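Local coordinates for MATE family efflux transporter (Vibrio cholerae, PDB 6IDP), which probably exports drugs and other toxic compounds across the bacterial membrane in exchange for cations, undergoing conformational changes that depend on protons, at residues A[256-261]-A[405-410]; A[265-270]-A[343-348]; A[353-358]-A[409-414]; A[316-321]-A[363-368]. All coordinates share one frame; numbering follows the deposited sequence.

Interaction 1 (A[256-261]-A[405-410]); sequences KLLASF and YGIEGL. With OLC ((2R)-2,3-dihydroxypropyl (9Z)-octadec-9-enoate), chain L.
In the C-terminal half of the MATE fold, residues 256-261, at the C-terminal part of helix 226-259, pack against the kinked part of helix 379-435. The kink falls where the N atoms of Ile407 and Glu408 have no bond to the preceding turn. Phe261 points its CB at this bend, with CG anti to the carbonyl carbon (chi1 -66°). One ring face lies over the bend, the N of Ile407 standing 4.0 Å above the ring plane and over its centre. The rim atom Phe261 CZ comes to 3.5 Å from Gly406 CA, an oblique approach to a glycine with positive phi (66°). Deeper in, Leu258 and Ile407 cross obliquely, Leu258 CD2 meeting Ile407 CD1 at 3.7 Å. The CD1 methyl of Leu410 comes up from the next turn and is shared loosely by Leu257, Leu258 and Phe261. Beyond the protein, the OLC tail of chain L runs over one face of the Tyr405 ring, C17 lying 3.4 Å above its plane. The other face of Phe261 carries Ser260 OG, which donates to Leu257 O at 2.6 Å from 31° out of the carbonyl plane.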
# COMPACT_ATOMS: atom_id res chain seq x y z
N LYS A 256 19.31 11.97 2.91
CA LYS A 256 20.67 12.49 2.94
C LYS A 256 20.92 13.45 1.78
O LYS A 256 21.58 14.47 1.94
CB LYS A 256 21.68 11.35 2.91
CG LYS A 256 21.61 10.43 4.12
CD LYS A 256 22.88 9.61 4.27
CE LYS A 256 22.88 8.83 5.58
NZ LYS A 256 24.22 8.26 5.90
N LEU A 257 20.37 13.11 0.61
CA LEU A 257 20.48 13.96 -0.57
C LEU A 257 19.78 15.30 -0.37
O LEU A 257 20.35 16.35 -0.66
CB LEU A 257 19.89 13.25 -1.79
CG LEU A 257 20.81 12.35 -2.61
CD1 LEU A 257 20.09 11.88 -3.86
CD2 LEU A 257 22.08 13.09 -2.96
N LEU A 258 18.55 15.24 0.11
CA LEU A 258 17.71 16.43 0.23
C LEU A 258 18.15 17.38 1.33
O LEU A 258 18.07 18.60 1.17
CB LEU A 258 16.26 16.02 0.48
CG LEU A 258 15.51 15.54 -0.75
CD1 LEU A 258 14.32 14.72 -0.32
CD2 LEU A 258 15.07 16.73 -1.58
N ALA A 259 18.60 16.82 2.45
CA ALA A 259 18.99 17.61 3.61
C ALA A 259 20.11 18.59 3.27
O ALA A 259 20.23 19.64 3.89
CB ALA A 259 19.41 16.70 4.75
N SER A 260 20.92 18.24 2.27
CA SER A 260 22.06 19.06 1.90
C SER A 260 21.64 20.31 1.12
O SER A 260 22.46 21.18 0.84
CB SER A 260 23.06 18.25 1.07
OG SER A 260 22.48 17.78 -0.13
N PHE A 261 20.36 20.39 0.78
CA PHE A 261 19.85 21.55 0.05
C PHE A 261 19.02 22.47 0.93
O PHE A 261 18.40 23.42 0.44
CB PHE A 261 19.04 21.09 -1.17
CG PHE A 261 19.86 20.39 -2.21
CD1 PHE A 261 20.91 21.05 -2.83
CD2 PHE A 261 19.58 19.08 -2.57
CE1 PHE A 261 21.68 20.41 -3.79
CE2 PHE A 261 20.35 18.44 -3.54
CZ PHE A 261 21.39 19.11 -4.14
N TYR A 405 23.12 19.49 -10.77
CA TYR A 405 22.17 20.60 -10.89
C TYR A 405 21.34 20.90 -9.64
O TYR A 405 20.34 21.60 -9.73
CB TYR A 405 21.23 20.35 -12.06
CG TYR A 405 21.91 20.32 -13.41
CD1 TYR A 405 22.11 21.49 -14.13
CD2 TYR A 405 22.37 19.13 -13.95
CE1 TYR A 405 22.74 21.48 -15.36
CE2 TYR A 405 23.00 19.10 -15.18
CZ TYR A 405 23.18 20.28 -15.88
OH TYR A 405 23.80 20.26 -17.11
N GLY A 406 21.76 20.40 -8.48
CA GLY A 406 21.08 20.74 -7.25
C GLY A 406 19.65 20.23 -7.17
O GLY A 406 19.35 19.14 -7.65
N ILE A 407 18.76 21.02 -6.56
CA ILE A 407 17.41 20.55 -6.30
C ILE A 407 16.58 20.44 -7.58
O ILE A 407 15.74 19.55 -7.70
CB ILE A 407 16.67 21.45 -5.26
CG1 ILE A 407 15.37 20.79 -4.79
CG2 ILE A 407 16.38 22.83 -5.82
CD1 ILE A 407 15.59 19.65 -3.82
N GLU A 408 16.82 21.33 -8.53
CA GLU A 408 16.10 21.30 -9.80
C GLU A 408 16.52 20.09 -10.63
O GLU A 408 15.70 19.49 -11.32
CB GLU A 408 16.32 22.59 -10.59
CG GLU A 408 17.77 23.01 -10.76
CD GLU A 408 18.24 23.96 -9.67
OE1 GLU A 408 17.63 23.99 -8.58
OE2 GLU A 408 19.23 24.68 -9.91
N GLY A 409 17.80 19.74 -10.55
CA GLY A 409 18.31 18.58 -11.26
C GLY A 409 17.79 17.29 -10.66
O GLY A 409 17.57 16.31 -11.36
N LEU A 410 17.58 17.31 -9.35
CA LEU A 410 17.05 16.15 -8.64
C LEU A 410 15.62 15.86 -9.11
O LEU A 410 15.24 14.69 -9.28
CB LEU A 410 17.09 16.38 -7.13
CG LEU A 410 16.76 15.22 -6.20
CD1 LEU A 410 17.62 15.27 -4.94
CD2 LEU A 410 15.29 15.24 -5.83
C18 OLC L . 19.67 18.86 -17.63
C10 OLC L . 20.53 11.64 -15.80
C17 OLC L . 19.63 19.25 -16.17
C11 OLC L . 19.23 12.06 -15.14
C16 OLC L . 19.15 18.10 -15.32
C12 OLC L . 19.45 13.31 -14.32
C15 OLC L . 20.01 16.87 -15.56
C13 OLC L . 19.99 14.42 -15.19
C14 OLC L . 19.60 15.76 -14.62

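Interaction 2 (A[265-270]-A[343-348])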
# COMPACT_ATOMS: atom_id res chain seq x y z
N ALA A 265 13.96 22.83 1.15
CA ALA A 265 13.94 21.79 0.13
C ALA A 265 13.37 20.50 0.72
O ALA A 265 12.62 19.80 0.05
CB ALA A 265 15.34 21.56 -0.42
N VAL A 266 13.74 20.21 1.96
CA VAL A 266 13.22 19.03 2.64
C VAL A 266 11.70 19.14 2.81
O VAL A 266 10.97 18.19 2.55
CB VAL A 266 13.88 18.83 4.02
CG1 VAL A 266 13.23 17.67 4.76
CG2 VAL A 266 15.37 18.59 3.87
N ALA A 267 11.24 20.31 3.23
CA ALA A 267 9.81 20.56 3.43
C ALA A 267 9.04 20.50 2.11
O ALA A 267 7.92 19.99 2.06
CB ALA A 267 9.60 21.91 4.10
N ALA A 268 9.64 21.01 1.04
CA ALA A 268 9.00 21.02 -0.26
C ALA A 268 8.84 19.60 -0.80
O ALA A 268 7.84 19.27 -1.44
CB ALA A 268 9.78 21.88 -1.24
N TRP A 269 9.84 18.76 -0.55
CA TRP A 269 9.81 17.38 -1.01
C TRP A 269 8.73 16.59 -0.28
O TRP A 269 8.07 15.73 -0.88
CB TRP A 269 11.17 16.72 -0.81
CG TRP A 269 11.21 15.30 -1.29
CD1 TRP A 269 11.02 14.17 -0.55
CD2 TRP A 269 11.46 14.86 -2.63
NE1 TRP A 269 11.14 13.06 -1.34
CE2 TRP A 269 11.40 13.45 -2.63
CE3 TRP A 269 11.71 15.52 -3.84
CZ2 TRP A 269 11.60 12.69 -3.78
CZ3 TRP A 269 11.91 14.77 -4.98
CH2 TRP A 269 11.85 13.37 -4.94
N ALA A 270 8.54 16.88 1.00
CA ALA A 270 7.50 16.22 1.78
C ALA A 270 6.13 16.53 1.20
O ALA A 270 5.31 15.62 1.02
CB ALA A 270 7.58 16.64 3.24
N THR A 343 7.23 31.07 1.38
CA THR A 343 7.55 31.33 -0.02
C THR A 343 8.70 30.49 -0.55
O THR A 343 8.65 29.98 -1.67
CB THR A 343 7.89 32.82 -0.23
OG1 THR A 343 6.84 33.63 0.33
CG2 THR A 343 8.03 33.14 -1.71
N GLU A 344 9.75 30.35 0.27
CA GLU A 344 10.91 29.55 -0.11
C GLU A 344 10.49 28.10 -0.40
O GLU A 344 10.99 27.48 -1.34
CB GLU A 344 11.96 29.59 0.99
CG GLU A 344 13.29 28.95 0.60
CD GLU A 344 14.30 28.96 1.74
OE1 GLU A 344 13.98 29.49 2.82
OE2 GLU A 344 15.42 28.43 1.55
N VAL A 345 9.58 27.58 0.41
CA VAL A 345 9.10 26.22 0.22
C VAL A 345 8.19 26.13 -1.00
O VAL A 345 8.31 25.21 -1.81
CB VAL A 345 8.34 25.70 1.46
CG1 VAL A 345 7.92 24.25 1.25
CG2 VAL A 345 9.20 25.83 2.70
N SER A 346 7.29 27.10 -1.15
CA SER A 346 6.32 27.09 -2.24
C SER A 346 6.98 27.28 -3.60
O SER A 346 6.49 26.77 -4.61
CB SER A 346 5.25 28.16 -2.02
OG SER A 346 5.79 29.46 -2.11
N GLN A 347 8.10 28.00 -3.64
CA GLN A 347 8.83 28.19 -4.88
C GLN A 347 9.46 26.89 -5.37
O GLN A 347 9.44 26.58 -6.56
CB GLN A 347 9.91 29.27 -4.72
CG GLN A 347 9.38 30.70 -4.74
CD GLN A 347 10.50 31.72 -4.75
OE1 GLN A 347 11.68 31.36 -4.82
NE2 GLN A 347 10.14 33.00 -4.66
N ILE A 348 10.01 26.12 -4.44
CA ILE A 348 10.63 24.84 -4.77
C ILE A 348 9.56 23.80 -5.09
O ILE A 348 9.73 22.97 -5.98
CB ILE A 348 11.53 24.34 -3.62
CG1 ILE A 348 12.65 25.34 -3.35
CG2 ILE A 348 12.11 22.97 -3.96
CD1 ILE A 348 13.58 24.94 -2.22
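The indole of Trp269 is the flat group here, and it takes no part in the contact with residues 343-348: with CG anti to the backbone N, one face receives Leu258 CD1 and Leu410 CD2, while at the benzo edge, beside CE3, stands Phe411. Helix 263-279 contributes only alanines to the contact: Ala265, Ala267 and Ala268. Val345 CG1, anti to its own backbone N, settles beside the backbone of the other helix, 3.7 Å from Ala268 N. It also touches the methyls of Ala267 and Ala268, at 3.9 Å from Ala268 CB. Such small residues allow a close helix-helix packing within the C-terminal half of the MATE fold: the axes of the two short segments approach to 8.3 Å and cross at -53°, with Ala268 and Val345 CA atoms 5.2 Å apart. Ile348 uses two branches. Its CG2 reaches Ala268 CB at 3.7 Å, and its extended CG1 arm (chi2 179°) carries CD1 to 3.9 Å from Ala265 CA. In the first turn of helix 343-355, Thr343 O accepts both Gln347 N and Ser346 OG, the hydroxyl at 2.9 Å and 30° out of the carbonyl plane.

Interaction 3 (A[353-358]-A[409-414]). With OLC ((2R)-2,3-dihydroxypropyl (9Z)-octadec-9-enoate), chain L; OLC ((2R)-2,3-dihydroxypropyl (9Z)-octadec-9-enoate), chain D; OLC ((2R)-2,3-dihydroxypropyl (9Z)-octadec-9-enoate), chain E.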
# COMPACT_ATOMS: atom_id res chain seq x y z
N LEU A 353 6.01 20.46 -9.01
CA LEU A 353 4.69 20.21 -9.58
C LEU A 353 4.64 20.32 -11.11
O LEU A 353 3.66 19.89 -11.72
CB LEU A 353 3.67 21.16 -8.96
CG LEU A 353 3.39 20.96 -7.47
CD1 LEU A 353 2.32 21.92 -6.99
CD2 LEU A 353 3.00 19.51 -7.20
N VAL A 354 5.67 20.89 -11.72
CA VAL A 354 5.70 21.03 -13.17
C VAL A 354 6.66 20.03 -13.82
O VAL A 354 6.67 19.88 -15.04
CB VAL A 354 6.10 22.46 -13.62
CG1 VAL A 354 5.13 23.49 -13.10
CG2 VAL A 354 7.52 22.78 -13.19
N ILE A 355 7.46 19.36 -13.00
CA ILE A 355 8.46 18.44 -13.51
C ILE A 355 8.07 16.98 -13.29
O ILE A 355 8.06 16.18 -14.23
CB ILE A 355 9.84 18.69 -12.87
CG1 ILE A 355 10.38 20.06 -13.28
CG2 ILE A 355 10.82 17.60 -13.26
CD1 ILE A 355 11.74 20.38 -12.70
N VAL A 356 7.75 16.63 -12.05
CA VAL A 356 7.53 15.23 -11.67
C VAL A 356 6.18 14.60 -12.11
O VAL A 356 6.17 13.46 -12.56
CB VAL A 356 7.68 15.06 -10.15
CG1 VAL A 356 7.50 13.61 -9.74
CG2 VAL A 356 9.04 15.56 -9.70
N PRO A 357 5.04 15.33 -11.97
CA PRO A 357 3.75 14.68 -12.25
C PRO A 357 3.60 14.03 -13.62
O PRO A 357 2.86 13.05 -13.75
CB PRO A 357 2.76 15.84 -12.12
CG PRO A 357 3.38 16.75 -11.14
CD PRO A 357 4.85 16.70 -11.45
N ILE A 358 4.30 14.54 -14.63
CA ILE A 358 4.18 14.00 -15.98
C ILE A 358 4.80 12.59 -16.05
O ILE A 358 4.57 11.85 -17.00
CB ILE A 358 4.85 14.93 -17.02
CG1 ILE A 358 4.51 14.51 -18.45
CG2 ILE A 358 6.35 14.98 -16.81
CD1 ILE A 358 3.03 14.45 -18.74
N GLY A 409 17.80 19.74 -10.55
CA GLY A 409 18.31 18.58 -11.26
C GLY A 409 17.79 17.29 -10.66
O GLY A 409 17.57 16.31 -11.36
N LEU A 410 17.58 17.31 -9.35
CA LEU A 410 17.05 16.15 -8.64
C LEU A 410 15.62 15.86 -9.11
O LEU A 410 15.24 14.69 -9.28
CB LEU A 410 17.09 16.38 -7.13
CG LEU A 410 16.76 15.22 -6.20
CD1 LEU A 410 17.62 15.27 -4.94
CD2 LEU A 410 15.29 15.24 -5.83
N PHE A 411 14.82 16.91 -9.32
CA PHE A 411 13.47 16.74 -9.83
C PHE A 411 13.49 16.13 -11.23
O PHE A 411 12.67 15.28 -11.56
CB PHE A 411 12.71 18.07 -9.84
CG PHE A 411 12.43 18.63 -8.47
CD1 PHE A 411 12.40 17.80 -7.36
CD2 PHE A 411 12.19 19.99 -8.30
CE1 PHE A 411 12.14 18.32 -6.10
CE2 PHE A 411 11.93 20.50 -7.04
CZ PHE A 411 11.91 19.67 -5.94
N ILE A 412 14.43 16.59 -12.05
CA ILE A 412 14.62 16.04 -13.39
C ILE A 412 15.00 14.56 -13.32
O ILE A 412 14.54 13.75 -14.13
CB ILE A 412 15.71 16.81 -14.18
CG1 ILE A 412 15.31 18.28 -14.34
CG2 ILE A 412 15.94 16.18 -15.54
CD1 ILE A 412 14.05 18.48 -15.15
N GLY A 413 15.84 14.23 -12.34
CA GLY A 413 16.23 12.85 -12.12
C GLY A 413 15.05 11.96 -11.80
O GLY A 413 14.95 10.84 -12.32
N ALA A 414 14.14 12.45 -10.96
CA ALA A 414 12.94 11.70 -10.61
C ALA A 414 12.07 11.47 -11.84
O ALA A 414 11.47 10.41 -12.00
CB ALA A 414 12.15 12.43 -9.53
C18 OLC L . 19.67 18.86 -17.63
C10 OLC L . 20.53 11.64 -15.80
C17 OLC L . 19.63 19.25 -16.17
C11 OLC L . 19.23 12.06 -15.14
C16 OLC L . 19.15 18.10 -15.32
C12 OLC L . 19.45 13.31 -14.32
C15 OLC L . 20.01 16.87 -15.56
C13 OLC L . 19.99 14.42 -15.19
C14 OLC L . 19.60 15.76 -14.62
C18 OLC D . 2.86 19.07 -19.42
C10 OLC D . 11.68 20.60 -17.54
C9 OLC D . 12.39 21.27 -18.47
C17 OLC D . 4.07 18.74 -18.57
C11 OLC D . 11.38 19.12 -17.72
C16 OLC D . 5.34 18.95 -19.36
C12 OLC D . 10.27 18.95 -18.74
C15 OLC D . 6.48 19.15 -18.39
C13 OLC D . 8.92 19.10 -18.07
C14 OLC D . 7.81 18.94 -19.08
C8 OLC E . 5.18 29.98 -13.20
C7 OLC E . 4.60 29.14 -14.31
C6 OLC E . 5.68 28.33 -14.99
C5 OLC E . 5.05 27.44 -16.04
C4 OLC E . 5.63 26.04 -15.96
C3 OLC E . 7.11 26.07 -16.29
C2 OLC E . 7.58 24.66 -16.60
C1 OLC E . 8.95 24.70 -17.24
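A break in the helical run lies at this contact, between helix 343-355 and helix 360-375 in the C-terminal half of the MATE fold, and its residues pack on helix 379-435. Residues 356-358 keep helical torsions without the regular bonds; Pro357, which has no N-H to give, is among them. Ile355 is the main bridge. Its CG2, anti to the backbone N, presses on the backbone at 3.4 Å from Phe411 O. Its CD1, at the end of an extended arm (chi2 -179°), comes to 3.8 Å from Phe411 CB and lies near the plane of the ring, at its edge. The two side chains cross at about a right angle, and the rest of the Phe411 ring leads away, meeting His352 edge-to-face. Val356 adds a looser touch, CG2 to Ala414 CB at 4.4 Å. Ile412 starts out away from residues 353-358, yet its folded arm (chi2 -63°) swings CD1 back to 3.8 Å from Ile355 CG2. Three OLC chains line the outer side, consistent with a surface facing lipid. Ile412 bridges two of them: CG2 lies 3.7 Å from C16 of OLC chain L, and CD1 lies 3.8 Å from C11 of OLC chain D.

Interaction 4 (A[316-321]-A[363-368]). With OLC ((2R)-2,3-dihydroxypropyl (9Z)-octadec-9-enoate), chain P.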
# COMPACT_ATOMS: atom_id res chain seq x y z
N PHE A 316 -5.73 3.32 -19.22
CA PHE A 316 -6.33 4.24 -18.27
C PHE A 316 -5.26 4.99 -17.48
O PHE A 316 -5.31 6.22 -17.39
CB PHE A 316 -7.26 3.50 -17.30
CG PHE A 316 -7.72 4.35 -16.15
CD1 PHE A 316 -8.77 5.24 -16.31
CD2 PHE A 316 -7.10 4.27 -14.91
CE1 PHE A 316 -9.19 6.04 -15.25
CE2 PHE A 316 -7.52 5.06 -13.85
CZ PHE A 316 -8.57 5.94 -14.02
N VAL A 317 -4.30 4.26 -16.93
CA VAL A 317 -3.25 4.85 -16.11
C VAL A 317 -2.47 5.93 -16.86
O VAL A 317 -2.28 7.03 -16.34
CB VAL A 317 -2.26 3.78 -15.61
CG1 VAL A 317 -1.02 4.42 -15.01
CG2 VAL A 317 -2.94 2.87 -14.60
N LEU A 318 -2.04 5.63 -18.08
CA LEU A 318 -1.32 6.59 -18.90
C LEU A 318 -2.17 7.83 -19.20
O LEU A 318 -1.70 8.95 -19.07
CB LEU A 318 -0.86 5.94 -20.20
CG LEU A 318 0.24 4.90 -20.02
CD1 LEU A 318 0.64 4.29 -21.35
CD2 LEU A 318 1.43 5.53 -19.32
N GLY A 319 -3.41 7.61 -19.61
CA GLY A 319 -4.31 8.70 -19.93
C GLY A 319 -4.68 9.55 -18.73
O GLY A 319 -4.63 10.77 -18.77
N PHE A 320 -5.05 8.88 -17.64
CA PHE A 320 -5.52 9.54 -16.43
C PHE A 320 -4.42 10.38 -15.77
O PHE A 320 -4.66 11.52 -15.37
CB PHE A 320 -6.06 8.50 -15.45
CG PHE A 320 -6.69 9.07 -14.21
CD1 PHE A 320 -7.89 9.76 -14.29
CD2 PHE A 320 -6.10 8.88 -12.97
CE1 PHE A 320 -8.48 10.28 -13.14
CE2 PHE A 320 -6.69 9.39 -11.83
CZ PHE A 320 -7.87 10.09 -11.91
N GLN A 321 -3.21 9.83 -15.67
CA GLN A 321 -2.10 10.57 -15.08
C GLN A 321 -1.59 11.69 -15.99
O GLN A 321 -0.99 12.64 -15.52
CB GLN A 321 -0.95 9.62 -14.73
CG GLN A 321 -1.32 8.49 -13.76
CD GLN A 321 -1.90 8.98 -12.45
OE1 GLN A 321 -1.47 10.00 -11.91
NE2 GLN A 321 -2.89 8.26 -11.94
N LEU A 363 5.29 5.72 -13.71
CA LEU A 363 5.46 5.12 -12.39
C LEU A 363 4.26 4.24 -12.06
O LEU A 363 4.40 3.16 -11.50
CB LEU A 363 5.63 6.20 -11.32
CG LEU A 363 5.82 5.73 -9.87
CD1 LEU A 363 6.99 4.76 -9.76
CD2 LEU A 363 6.02 6.91 -8.93
N GLY A 364 3.07 4.72 -12.43
CA GLY A 364 1.85 3.95 -12.27
C GLY A 364 1.90 2.63 -13.02
O GLY A 364 1.40 1.62 -12.53
N ILE A 365 2.51 2.64 -14.21
CA ILE A 365 2.69 1.41 -14.99
C ILE A 365 3.57 0.43 -14.22
O ILE A 365 3.27 -0.77 -14.16
CB ILE A 365 3.33 1.70 -16.36
CG1 ILE A 365 2.36 2.47 -17.26
CG2 ILE A 365 3.75 0.39 -17.04
CD1 ILE A 365 1.07 1.72 -17.57
N CYS A 366 4.64 0.95 -13.63
CA CYS A 366 5.55 0.14 -12.83
C CYS A 366 4.83 -0.49 -11.64
O CYS A 366 5.03 -1.68 -11.35
CB CYS A 366 6.73 1.00 -12.35
SG CYS A 366 8.04 0.06 -11.54
N MET A 367 4.01 0.30 -10.97
CA MET A 367 3.18 -0.20 -9.87
C MET A 367 2.23 -1.28 -10.36
O MET A 367 2.03 -2.29 -9.69
CB MET A 367 2.39 0.94 -9.24
CG MET A 367 3.24 2.01 -8.57
SD MET A 367 2.30 3.51 -8.19
CE MET A 367 1.04 2.86 -7.10
N LEU A 368 1.66 -1.06 -11.53
CA LEU A 368 0.69 -1.97 -12.12
C LEU A 368 1.34 -3.30 -12.47
O LEU A 368 0.79 -4.37 -12.18
CB LEU A 368 0.06 -1.34 -13.37
CG LEU A 368 -1.45 -1.45 -13.55
CD1 LEU A 368 -2.18 -0.79 -12.40
CD2 LEU A 368 -1.85 -0.81 -14.87
C18 OLC P . -12.03 4.55 -10.49
C10 OLC P . -12.22 2.85 -17.68
C9 OLC P . -13.26 3.12 -18.49
C17 OLC P . -11.25 5.00 -11.71
C11 OLC P . -12.21 1.59 -16.83
C8 OLC P . -14.45 2.18 -18.59
C16 OLC P . -11.54 4.07 -12.87
C12 OLC P . -10.83 1.36 -16.25
C7 OLC P . -15.65 2.91 -19.14
C15 OLC P . -10.72 2.80 -12.72
C13 OLC P . -10.55 2.36 -15.14
C6 OLC P . -15.87 2.53 -20.59
C14 OLC P . -11.09 1.84 -13.83
C5 OLC P . -16.47 1.14 -20.67
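Val317 leaves helix 303-330 with its CB directed at helix 360-375, and its two methyls then part to different partners. CG1, anti to the backbone N (chi1 168°), lies against bare backbone: it is 4.0 Å from Gly364 C and equally close to Gly364 CA, because that residue has no side chain to stand between them. The same methyl grazes Ile365 CD1. CG2, anti to the carbonyl carbon, meets Leu368 CD2 tip to tip at 3.8 Å, one turn further along the partner helix. Val317 and Gly364 are the closest CA pair of the two segments, 6.4 Å apart. Next to it, Leu318 and Ile365 cross at about a right angle. Both begin beside the contact rather than facing it, and their ends turn in, so that Leu318 CD2 reaches Ile365 CG1 at 3.8 Å. On the outer side, the Phe316 ring is held between OLC chain P and its own helix: C13 of the lipid lies 3.5 Å above one face, and Phe320 CB lies on the opposite face, both offset toward the rim. The contact is wholly apolar packing of two antiparallel helices in the C-terminal half of the MATE fold, their short segments at 151° with axes 9.4 Å apart. Helix 281-299 adjoins the 316-321 side, where Val283 touches Val317, while helix 379-435 lies behind Leu363 and Cys366 through Arg389.

How the interactions relate
Interactions 1, 2 and 3 form one connected cluster, their centres 12 to 14 Å apart, whereas interaction 4 stands off, 16 Å from interaction 3 and 26 Å from the other two. Trp269 of interaction 2 joins the cluster: its CG lies 3.3 Å from Leu258 CD1 of interaction 1, and its CE3 lies 3.6 Å from Phe411 CE1 of interaction 3. Interactions 1 and 3 share Gly409 and Leu410 and touch the same OLC, chain L. Residues 343-348 and the start of 353-358 lie on the same helix, and Ile348 O approaches Phe411 CE2 at 3.5 Å. Interaction 4 alternates along the chain with interaction 3, its nearest atoms about 4 Å away without touching.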